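Local coordinates for alpha-1,6-mannanase (Bacteroides thetaiotaomicron, PDB 4V1S), which probably hydrolyses alpha-1,6-linked mannose chains as a glycoside hydrolase of family 76, the gut bacterium using it in polysaccharide breakdown, at residues A[312-317]-A[373-378]; A[338-343]-A[385-390]; A[344-349]-A[355-360]. One frame throughout, in Å; residues are numbered along the deposited sequence. Where two conformers were deposited one is given.

Interaction 1 of 3, residues A[312-317]-A[373-378]; sequences PGYFAF and DLRFST
A cation-pi stack of arginine on tyrosine joins the first turns of two helices, 313-330 and 374-394, in the (alpha/alpha)6 barrel of family GH76. The guanidinium of Arg375 lies flat over one face of the Tyr314 ring, the planes 11° apart, with Arg375 CZ 3.9 Å from the ring centroid. NH1 comes down nearest the phenol end, 3.4 Å from Tyr314 CZ, while Pro312 CB lies over the opposite face, toward the rim. Phe376 adds a slight apolar touch at the ring edge, its CE1 4.0 Å from Tyr314 CE2.

The arginine is held from its own helix start. Asp373, the N-cap, receives Arg375 NE on OD1 at 3.1 Å and Arg375 NH2 on OD2 at 3.0 Å, a side-on salt bridge, and OD1 also takes the backbone N of Arg375 through its anti lone pair. With CG between backbone N and carbonyl carbon (chi1 55°) the side chain heads for the tyrosine, and its extension from CG to NE supplies the length. One water accepts from NH1 and donates weakly to Tyr314 OH, whose stronger partner is Glu359. Two nitrogens held by one carboxylate should restrain the guanidinium's rotation and probably neutralise part of its charge.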
loop_
_atom_site.group_PDB
_atom_site.type_symbol
_atom_site.label_atom_id
_atom_site.label_comp_id
_atom_site.label_asym_id
_atom_site.label_seq_id
_atom_site.Cartn_x
_atom_site.Cartn_y
_atom_site.Cartn_z
ATOM N N PRO A 312 10.194 -8.236 -1.492
ATOM C CA PRO A 312 10.483 -6.827 -1.203
ATOM C C PRO A 312 9.557 -6.305 -0.118
ATOM O O PRO A 312 8.353 -6.639 -0.107
ATOM C CB PRO A 312 10.201 -6.119 -2.540
ATOM C CG PRO A 312 10.401 -7.204 -3.581
ATOM C CD PRO A 312 9.876 -8.444 -2.918
ATOM N N GLY A 313 10.099 -5.510 0.801
ATOM C CA GLY A 313 9.269 -4.955 1.871
ATOM C C GLY A 313 8.098 -4.124 1.400
ATOM O O GLY A 313 7.017 -4.220 1.956
ATOM N N TYR A 314 8.329 -3.332 0.360
ATOM C CA TYR A 314 7.311 -2.503 -0.224
ATOM C C TYR A 314 6.191 -3.304 -0.894
ATOM O O TYR A 314 5.189 -2.706 -1.308
ATOM C CB TYR A 314 7.887 -1.443 -1.176
ATOM C CG TYR A 314 8.803 -1.983 -2.234
ATOM C CD1 TYR A 314 8.319 -2.760 -3.283
ATOM C CD2 TYR A 314 10.153 -1.802 -2.147
ATOM C CE1 TYR A 314 9.165 -3.292 -4.236
ATOM C CE2 TYR A 314 11.006 -2.304 -3.122
ATOM C CZ TYR A 314 10.498 -3.048 -4.163
ATOM O OH TYR A 314 11.320 -3.592 -5.114
ATOM N N PHE A 315 6.349 -4.633 -0.964
ATOM C CA PHE A 315 5.288 -5.578 -1.332
ATOM C C PHE A 315 4.767 -6.339 -0.112
ATOM O O PHE A 315 3.555 -6.430 0.123
ATOM C CB PHE A 315 5.753 -6.618 -2.360
ATOM C CG PHE A 315 6.008 -6.075 -3.735
ATOM C CD1 PHE A 315 5.548 -4.824 -4.155
ATOM C CD2 PHE A 315 6.680 -6.892 -4.671
ATOM C CE1 PHE A 315 5.779 -4.418 -5.459
ATOM C CE2 PHE A 315 6.921 -6.467 -5.973
ATOM C CZ PHE A 315 6.502 -5.206 -6.359
ATOM N N ALA A 316 5.695 -6.877 0.674
ATOM C CA ALA A 316 5.339 -7.867 1.719
ATOM C C ALA A 316 4.566 -7.277 2.891
ATOM O O ALA A 316 3.854 -7.990 3.551
ATOM C CB ALA A 316 6.568 -8.590 2.239
ATOM N N PHE A 317 4.696 -5.955 3.094
ATOM C CA PHE A 317 3.951 -5.238 4.143
ATOM C C PHE A 317 2.464 -5.492 3.991
ATOM O O PHE A 317 1.698 -5.441 5.001
ATOM C CB PHE A 317 4.251 -3.724 4.105
ATOM C CG PHE A 317 3.441 -3.028 3.069
ATOM C CD1 PHE A 317 3.751 -3.095 1.744
ATOM C CD2 PHE A 317 2.187 -2.552 3.435
ATOM C CE1 PHE A 317 2.890 -2.572 0.794
ATOM C CE2 PHE A 317 1.330 -1.999 2.500
ATOM C CZ PHE A 317 1.685 -2.042 1.171
ATOM N N ASP A 373 16.603 3.504 -1.403
ATOM C CA ASP A 373 15.601 4.464 -1.886
ATOM C C ASP A 373 14.536 4.703 -0.819
ATOM O O ASP A 373 14.454 3.979 0.189
ATOM C CB ASP A 373 15.085 4.194 -3.341
ATOM C CG ASP A 373 14.179 3.029 -3.480
ATOM O OD1 ASP A 373 13.167 2.960 -2.724
ATOM O OD2 ASP A 373 14.425 2.230 -4.452
ATOM N N LEU A 374 13.774 5.758 -1.033
ATOM C CA LEU A 374 12.799 6.230 -0.076
ATOM C C LEU A 374 11.831 5.142 0.384
ATOM O O LEU A 374 11.441 5.139 1.525
ATOM C CB LEU A 374 12.016 7.389 -0.688
ATOM C CG LEU A 374 10.994 8.103 0.226
ATOM C CD1 LEU A 374 11.692 8.696 1.447
ATOM C CD2 LEU A 374 10.259 9.163 -0.589
ATOM N N ARG A 375 11.426 4.236 -0.501
ATOM C CA ARG A 375 10.433 3.274 -0.057
ATOM C C ARG A 375 10.939 2.290 0.958
ATOM O O ARG A 375 10.118 1.731 1.719
ATOM C CB ARG A 375 9.582 2.624 -1.146
ATOM C CG ARG A 375 10.347 1.981 -2.165
ATOM C CD ARG A 375 9.664 1.832 -3.539
ATOM N NE ARG A 375 10.900 1.383 -4.137
ATOM C CZ ARG A 375 11.095 0.505 -5.081
ATOM N NH1 ARG A 375 10.098 -0.062 -5.729
ATOM N NH2 ARG A 375 12.370 0.226 -5.382
ATOM N N PHE A 376 12.258 2.056 1.006
ATOM C CA PHE A 376 12.748 0.961 1.845
ATOM C C PHE A 376 12.490 1.241 3.346
ATOM O O PHE A 376 12.101 0.349 4.108
ATOM C CB PHE A 376 14.238 0.686 1.655
ATOM C CG PHE A 376 14.683 0.333 0.248
ATOM C CD1 PHE A 376 13.798 0.129 -0.814
ATOM C CD2 PHE A 376 16.061 0.174 0.004
ATOM C CE1 PHE A 376 14.264 -0.173 -2.077
ATOM C CE2 PHE A 376 16.531 -0.137 -1.262
ATOM C CZ PHE A 376 15.632 -0.309 -2.313
ATOM N N SER A 377 12.761 2.466 3.792
ATOM C CA SER A 377 12.600 2.778 5.203
ATOM C C SER A 377 11.205 3.298 5.496
ATOM O O SER A 377 10.718 3.121 6.607
ATOM C CB SER A 377 13.641 3.771 5.708
ATOM O OG SER A 377 14.912 3.146 5.804
ATOM N N THR A 378 10.535 3.905 4.512
ATOM C CA THR A 378 9.209 4.435 4.805
ATOM C C THR A 378 8.192 3.283 5.062
ATOM O O THR A 378 7.295 3.436 5.902
ATOM C CB THR A 378 8.713 5.357 3.701
ATOM O OG1 THR A 378 8.683 4.675 2.448
ATOM C CG2 THR A 378 9.556 6.654 3.626
HETATM O O HOH W 1 10.296 -1.768 -7.699
#

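Interaction 2 of 3, residues A[338-343]-A[385-390]; sequences KAFHAI and MRAANY
Ala387 is the point on which two side chains of helix 334-350 converge, and every contact between 338-343 and 385-390 is van der Waals in kind, with no hydrogen bond passing across. The aliphatic part comes from Ile343, whose CD1 reaches Ala387 CB at 3.8 Å. With CG1 anti to its carbonyl carbon (chi1 -64°) and the chain continuing extended through chi2 of 169°, the delta methyl is carried out toward the other helix.

The aromatic part belongs to Phe340. Its ring presents an edge to the backbone of the facing helix, CE1 lying 3.5 Å from Ala387 O, near the ring plane, and the same carbon is 3.9 Å from Ala387 CB. CZ meets Tyr390 CB at 4.0 Å, the two side chains crossing at about a right angle.

This is helix-to-helix packing within the all-helical barrel: the short segments run roughly antiparallel, at 140°, their axes approaching to 10.5 Å.

Polar and further aromatic links lie beyond the pair. The Tyr390 hydroxyl bonds to Asp328 and its ring stacks on Phe324, both of helix 313-330, whereas Tyr46 of helix 46-61 brings its own ring against Phe340 and also touches Ala387.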
loop_
_atom_site.group_PDB
_atom_site.type_symbol
_atom_site.label_atom_id
_atom_site.label_comp_id
_atom_site.label_asym_id
_atom_site.label_seq_id
_atom_site.Cartn_x
_atom_site.Cartn_y
_atom_site.Cartn_z
ATOM N N LYS A 338 1.282 -12.963 14.561
ATOM C CA LYS A 338 2.024 -13.027 13.327
ATOM C C LYS A 338 2.556 -11.623 12.989
ATOM O O LYS A 338 3.717 -11.454 12.660
ATOM C CB LYS A 338 1.112 -13.577 12.208
ATOM C CG LYS A 338 0.740 -15.052 12.397
ATOM C CD LYS A 338 -0.248 -15.561 11.353
ATOM C CE LYS A 338 -0.468 -17.050 11.499
ATOM N NZ LYS A 338 -1.533 -17.494 10.577
ATOM N N ALA A 339 1.687 -10.625 13.050
ATOM C CA ALA A 339 2.070 -9.289 12.648
ATOM C C ALA A 339 3.230 -8.778 13.510
ATOM O O ALA A 339 4.220 -8.262 13.003
ATOM C CB ALA A 339 0.869 -8.368 12.706
ATOM N N PHE A 340 3.105 -8.911 14.809
ATOM C CA PHE A 340 4.153 -8.431 15.692
ATOM C C PHE A 340 5.454 -9.200 15.508
ATOM O O PHE A 340 6.530 -8.622 15.561
ATOM C CB PHE A 340 3.736 -8.485 17.144
ATOM C CG PHE A 340 2.668 -7.492 17.518
ATOM C CD1 PHE A 340 2.871 -6.150 17.348
ATOM C CD2 PHE A 340 1.480 -7.917 18.100
ATOM C CE1 PHE A 340 1.910 -5.238 17.725
ATOM C CE2 PHE A 340 0.523 -7.015 18.467
ATOM C CZ PHE A 340 0.732 -5.671 18.266
ATOM N N HIS A 341 5.357 -10.506 15.291
ATOM C CA HIS A 341 6.585 -11.303 15.041
ATOM C C HIS A 341 7.326 -10.813 13.768
ATOM O O HIS A 341 8.545 -10.665 13.761
ATOM C CB HIS A 341 6.216 -12.774 14.921
ATOM C CG HIS A 341 7.369 -13.706 15.066
ATOM N ND1 HIS A 341 8.229 -13.663 16.140
ATOM C CD2 HIS A 341 7.769 -14.748 14.303
ATOM C CE1 HIS A 341 9.133 -14.616 16.013
ATOM N NE2 HIS A 341 8.873 -15.290 14.910
ATOM N N ALA A 342 6.562 -10.522 12.698
ATOM C CA ALA A 342 7.152 -10.086 11.434
ATOM C C ALA A 342 7.772 -8.683 11.625
ATOM O O ALA A 342 8.879 -8.409 11.165
ATOM C CB ALA A 342 6.134 -10.102 10.320
ATOM N N ILE A 343 7.054 -7.828 12.339
ATOM C CA ILE A 343 7.536 -6.449 12.592
ATOM C C ILE A 343 8.773 -6.469 13.510
ATOM O O ILE A 343 9.734 -5.701 13.301
ATOM C CB ILE A 343 6.383 -5.538 13.074
ATOM C CG1 ILE A 343 5.347 -5.414 11.936
ATOM C CG2 ILE A 343 6.920 -4.174 13.454
ATOM C CD1 ILE A 343 4.044 -4.784 12.344
ATOM N N MET A 385 4.296 2.091 13.015
ATOM C CA MET A 385 3.173 2.856 13.487
ATOM C C MET A 385 1.922 1.958 13.599
ATOM O O MET A 385 1.120 2.095 14.537
ATOM C CB MET A 385 2.910 4.059 12.589
ATOM C CG MET A 385 1.912 5.043 13.172
ATOM S SD MET A 385 2.470 5.908 14.615
ATOM C CE MET A 385 3.298 7.310 13.874
ATOM N N ARG A 386 1.741 1.068 12.623
ATOM C CA ARG A 386 0.650 0.098 12.702
ATOM C C ARG A 386 0.724 -0.766 13.958
ATOM O O ARG A 386 -0.267 -0.961 14.681
ATOM C CB ARG A 386 0.615 -0.787 11.478
ATOM C CG ARG A 386 0.269 -0.049 10.201
ATOM C CD ARG A 386 -1.205 0.241 10.120
ATOM N NE ARG A 386 -1.921 -0.864 9.536
ATOM C CZ ARG A 386 -3.182 -1.195 9.754
ATOM N NH1 ARG A 386 -3.902 -0.525 10.608
ATOM N NH2 ARG A 386 -3.718 -2.206 9.076
ATOM N N ALA A 387 1.900 -1.288 14.205
ATOM C CA ALA A 387 2.146 -2.093 15.402
ATOM C C ALA A 387 1.879 -1.282 16.683
ATOM O O ALA A 387 1.287 -1.781 17.608
ATOM C CB ALA A 387 3.572 -2.616 15.387
ATOM N N ALA A 388 2.287 -0.019 16.700
ATOM C CA ALA A 388 2.025 0.847 17.847
ATOM C C ALA A 388 0.526 0.992 18.103
ATOM O O ALA A 388 0.070 0.966 19.245
ATOM C CB ALA A 388 2.674 2.208 17.618
ATOM N N ASN A 389 -0.243 1.118 17.030
ATOM C CA ASN A 389 -1.686 1.275 17.143
ATOM C C ASN A 389 -2.319 0.006 17.708
ATOM O O ASN A 389 -3.143 0.072 18.592
ATOM C CB ASN A 389 -2.276 1.647 15.777
ATOM C CG ASN A 389 -3.713 2.066 15.858
ATOM O OD1 ASN A 389 -4.156 2.619 16.868
ATOM N ND2 ASN A 389 -4.458 1.809 14.805
ATOM N N TYR A 390 -1.926 -1.159 17.193
ATOM C CA TYR A 390 -2.500 -2.414 17.680
ATOM C C TYR A 390 -2.052 -2.767 19.108
ATOM O O TYR A 390 -2.816 -3.367 19.855
ATOM C CB TYR A 390 -2.311 -3.555 16.679
ATOM C CG TYR A 390 -3.341 -3.464 15.602
ATOM C CD1 TYR A 390 -3.131 -2.669 14.478
ATOM C CD2 TYR A 390 -4.554 -4.124 15.736
ATOM C CE1 TYR A 390 -4.082 -2.541 13.512
ATOM C CE2 TYR A 390 -5.530 -4.020 14.776
ATOM C CZ TYR A 390 -5.313 -3.221 13.671
ATOM O OH TYR A 390 -6.298 -3.135 12.719
#

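Interaction 3 of 3, residues A[344-349]-A[355-360]; sequences NFIHNK and GRYPEH
Tyr357 pushes the CD2-CE2 side of its ring against Ile346, on the last turns of helix 334-350. CE2 does most of the touching: it lies 3.6 Å from Ile346 CG2 and equally 3.6 Å from Ile346 O, so one ring carbon meets both the gamma methyl and the main chain of the same residue. The carbonyl oxygen sits at the edge of the ring, in its plane, and the two side chains cross at about a right angle. In Ile346 the branch that does this work is CG2: CG1 lies beside the backbone N (chi1 -64°) and carries the delta methyl elsewhere, which puts CG2 anti to that nitrogen.

The phenol end continues past the isoleucine to His347, where Tyr357 OH comes within 4.0 Å of CD2, a van der Waals approach. The imidazole is itself tethered: ND1 donates to Asn348 OD1 at 3.1 Å, nearly straight at 165° and close to the ring plane, though tilted 28° from the carbonyl plane of the asparagine. That bond restrains the imidazole's rotation, and stacking with Trp49 of helix 46-61 holds it further. The tyrosine hydroxyl finds its hydrogen-bond partner in Tyr384 of helix 374-394, and the side chain also touches Ser377 and Ala380 of that helix and Thr53 of helix 46-61. The buried hydroxyl is thereby satisfied.

Just before its end the helix widens into a pi-type turn at 346-349, whose first two residues meet the tyrosine. The irregular connection that follows helix 334-350 thus folds back on the helix it has just left, anchored by Tyr357 between neighbouring helices of the (alpha/alpha)6 barrel.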
loop_
_atom_site.group_PDB
_atom_site.type_symbol
_atom_site.label_atom_id
_atom_site.label_comp_id
_atom_site.label_asym_id
_atom_site.label_seq_id
_atom_site.Cartn_x
_atom_site.Cartn_y
_atom_site.Cartn_z
ATOM N N ASN A 344 8.792 -7.359 14.498
ATOM C CA ASN A 344 9.974 -7.509 15.357
ATOM C C ASN A 344 11.186 -7.898 14.550
ATOM O O ASN A 344 12.267 -7.400 14.785
ATOM C CB ASN A 344 9.700 -8.528 16.476
ATOM C CG ASN A 344 8.677 -8.023 17.511
ATOM O OD1 ASN A 344 8.342 -6.849 17.575
ATOM N ND2 ASN A 344 8.180 -8.928 18.315
ATOM N N PHE A 345 10.990 -8.802 13.587
ATOM C CA PHE A 345 12.066 -9.212 12.705
ATOM C C PHE A 345 12.622 -8.041 11.896
ATOM O O PHE A 345 13.821 -7.897 11.744
ATOM C CB PHE A 345 11.591 -10.339 11.778
ATOM C CG PHE A 345 12.647 -10.819 10.814
ATOM C CD1 PHE A 345 13.552 -11.753 11.181
ATOM C CD2 PHE A 345 12.687 -10.309 9.509
ATOM C CE1 PHE A 345 14.509 -12.216 10.283
ATOM C CE2 PHE A 345 13.649 -10.733 8.610
ATOM C CZ PHE A 345 14.556 -11.707 9.006
ATOM N N ILE A 346 11.749 -7.214 11.344
ATOM C CA ILE A 346 12.205 -6.032 10.634
ATOM C C ILE A 346 13.155 -5.206 11.506
ATOM O O ILE A 346 14.243 -4.852 11.083
ATOM C CB ILE A 346 11.004 -5.176 10.163
ATOM C CG1 ILE A 346 10.163 -5.959 9.137
ATOM C CG2 ILE A 346 11.504 -3.876 9.529
ATOM C CD1 ILE A 346 8.817 -5.315 8.908
ATOM N N HIS A 347 12.754 -4.911 12.721
ATOM C CA HIS A 347 13.593 -4.083 13.624
ATOM C C HIS A 347 14.872 -4.787 14.070
ATOM O O HIS A 347 15.962 -4.211 14.083
ATOM C CB HIS A 347 12.775 -3.674 14.820
ATOM C CG HIS A 347 13.457 -2.682 15.698
ATOM N ND1 HIS A 347 14.087 -3.034 16.869
ATOM C CD2 HIS A 347 13.656 -1.354 15.545
ATOM C CE1 HIS A 347 14.609 -1.953 17.424
ATOM N NE2 HIS A 347 14.350 -0.920 16.646
ATOM N N ASN A 348 14.704 -6.022 14.506
ATOM C CA ASN A 348 15.776 -6.776 15.146
ATOM C C ASN A 348 16.794 -7.365 14.184
ATOM O O ASN A 348 17.955 -7.532 14.546
ATOM C CB ASN A 348 15.157 -7.836 16.070
ATOM C CG ASN A 348 14.325 -7.218 17.203
ATOM O OD1 ASN A 348 14.440 -6.016 17.540
ATOM N ND2 ASN A 348 13.456 -8.036 17.789
ATOM N N LYS A 349 16.361 -7.681 12.968
ATOM C CA LYS A 349 17.214 -8.364 11.991
ATOM C C LYS A 349 17.481 -7.605 10.686
ATOM O O LYS A 349 18.536 -7.798 10.056
ATOM C CB LYS A 349 16.649 -9.740 11.677
ATOM C CG LYS A 349 16.659 -10.680 12.856
ATOM C CD LYS A 349 18.097 -10.988 13.255
ATOM C CE LYS A 349 18.218 -11.911 14.463
ATOM N NZ LYS A 349 19.659 -12.240 14.682
ATOM N N GLY A 355 20.641 2.606 11.065
ATOM C CA GLY A 355 19.190 2.793 11.133
ATOM C C GLY A 355 18.469 2.783 9.786
ATOM O O GLY A 355 17.344 3.321 9.666
ATOM N N ARG A 356 19.105 2.155 8.791
ATOM C CA ARG A 356 18.538 1.987 7.448
ATOM C C ARG A 356 18.017 0.581 7.202
ATOM O O ARG A 356 18.362 -0.368 7.922
ATOM C CB ARG A 356 19.550 2.379 6.383
ATOM C CG ARG A 356 20.047 3.800 6.609
ATOM C CD ARG A 356 20.865 4.244 5.446
ATOM N NE ARG A 356 21.348 5.602 5.636
ATOM C CZ ARG A 356 22.608 5.931 5.788
ATOM N NH1 ARG A 356 23.562 5.003 5.820
ATOM N NH2 ARG A 356 22.939 7.200 5.946
ATOM N N TYR A 357 17.162 0.470 6.185
ATOM C CA TYR A 357 16.475 -0.782 5.865
ATOM C C TYR A 357 16.753 -1.237 4.442
ATOM O O TYR A 357 16.858 -0.413 3.516
ATOM C CB TYR A 357 14.956 -0.635 6.097
ATOM C CG TYR A 357 14.689 -0.502 7.569
ATOM C CD1 TYR A 357 14.759 0.740 8.215
ATOM C CD2 TYR A 357 14.461 -1.634 8.346
ATOM C CE1 TYR A 357 14.584 0.833 9.594
ATOM C CE2 TYR A 357 14.261 -1.541 9.720
ATOM C CZ TYR A 357 14.355 -0.315 10.342
ATOM O OH TYR A 357 14.185 -0.256 11.716
ATOM N N PRO A 358 16.868 -2.560 4.259
ATOM C CA PRO A 358 17.097 -3.127 2.953
ATOM C C PRO A 358 15.823 -3.207 2.109
ATOM O O PRO A 358 14.696 -3.101 2.612
ATOM C CB PRO A 358 17.595 -4.522 3.288
ATOM C CG PRO A 358 16.775 -4.891 4.497
ATOM C CD PRO A 358 16.740 -3.606 5.290
ATOM N N GLU A 359 16.014 -3.456 0.828
ATOM C CA GLU A 359 14.894 -3.616 -0.085
ATOM C C GLU A 359 14.029 -4.847 0.235
ATOM O O GLU A 359 12.787 -4.758 0.221
ATOM C CB GLU A 359 15.409 -3.737 -1.506
ATOM C CG GLU A 359 14.340 -3.971 -2.545
ATOM C CD GLU A 359 14.793 -3.689 -3.965
ATOM O OE1 GLU A 359 16.015 -3.597 -4.240
ATOM O OE2 GLU A 359 13.921 -3.597 -4.848
ATOM N N HIS A 360 14.692 -5.954 0.560
ATOM C CA HIS A 360 14.028 -7.260 0.705
ATOM C C HIS A 360 13.952 -7.646 2.192
ATOM O O HIS A 360 14.843 -7.303 2.980
ATOM C CB HIS A 360 14.804 -8.281 -0.137
ATOM C CG HIS A 360 14.083 -9.572 -0.399
ATOM N ND1 HIS A 360 13.383 -9.829 -1.564
ATOM C CD2 HIS A 360 14.015 -10.709 0.336
ATOM C CE1 HIS A 360 12.906 -11.058 -1.519
ATOM N NE2 HIS A 360 13.277 -11.607 -0.372
#

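Overall arrangement
The three contacts show how chemistry follows place among neighbouring helices. Interaction 2 is wholly buried and apolar, binding the middle of helix 334-350 to helix 374-394. Interaction 3, also buried, takes the next part of helix 334-350 and sets the following loop on it through one aromatic ring. Interaction 1 is partly buried and the only one built on charge; it ties the start of helix 374-394 to that of helix 313-330. Interactions 1 and 3 meet directly: Tyr314 OH lies 2.6 Å from Glu359 OE2, and Gly313 N is 2.9 Å from Glu359 O, both probable hydrogen bonds. Interactions 1 and 2 share helix 374-394 without touching.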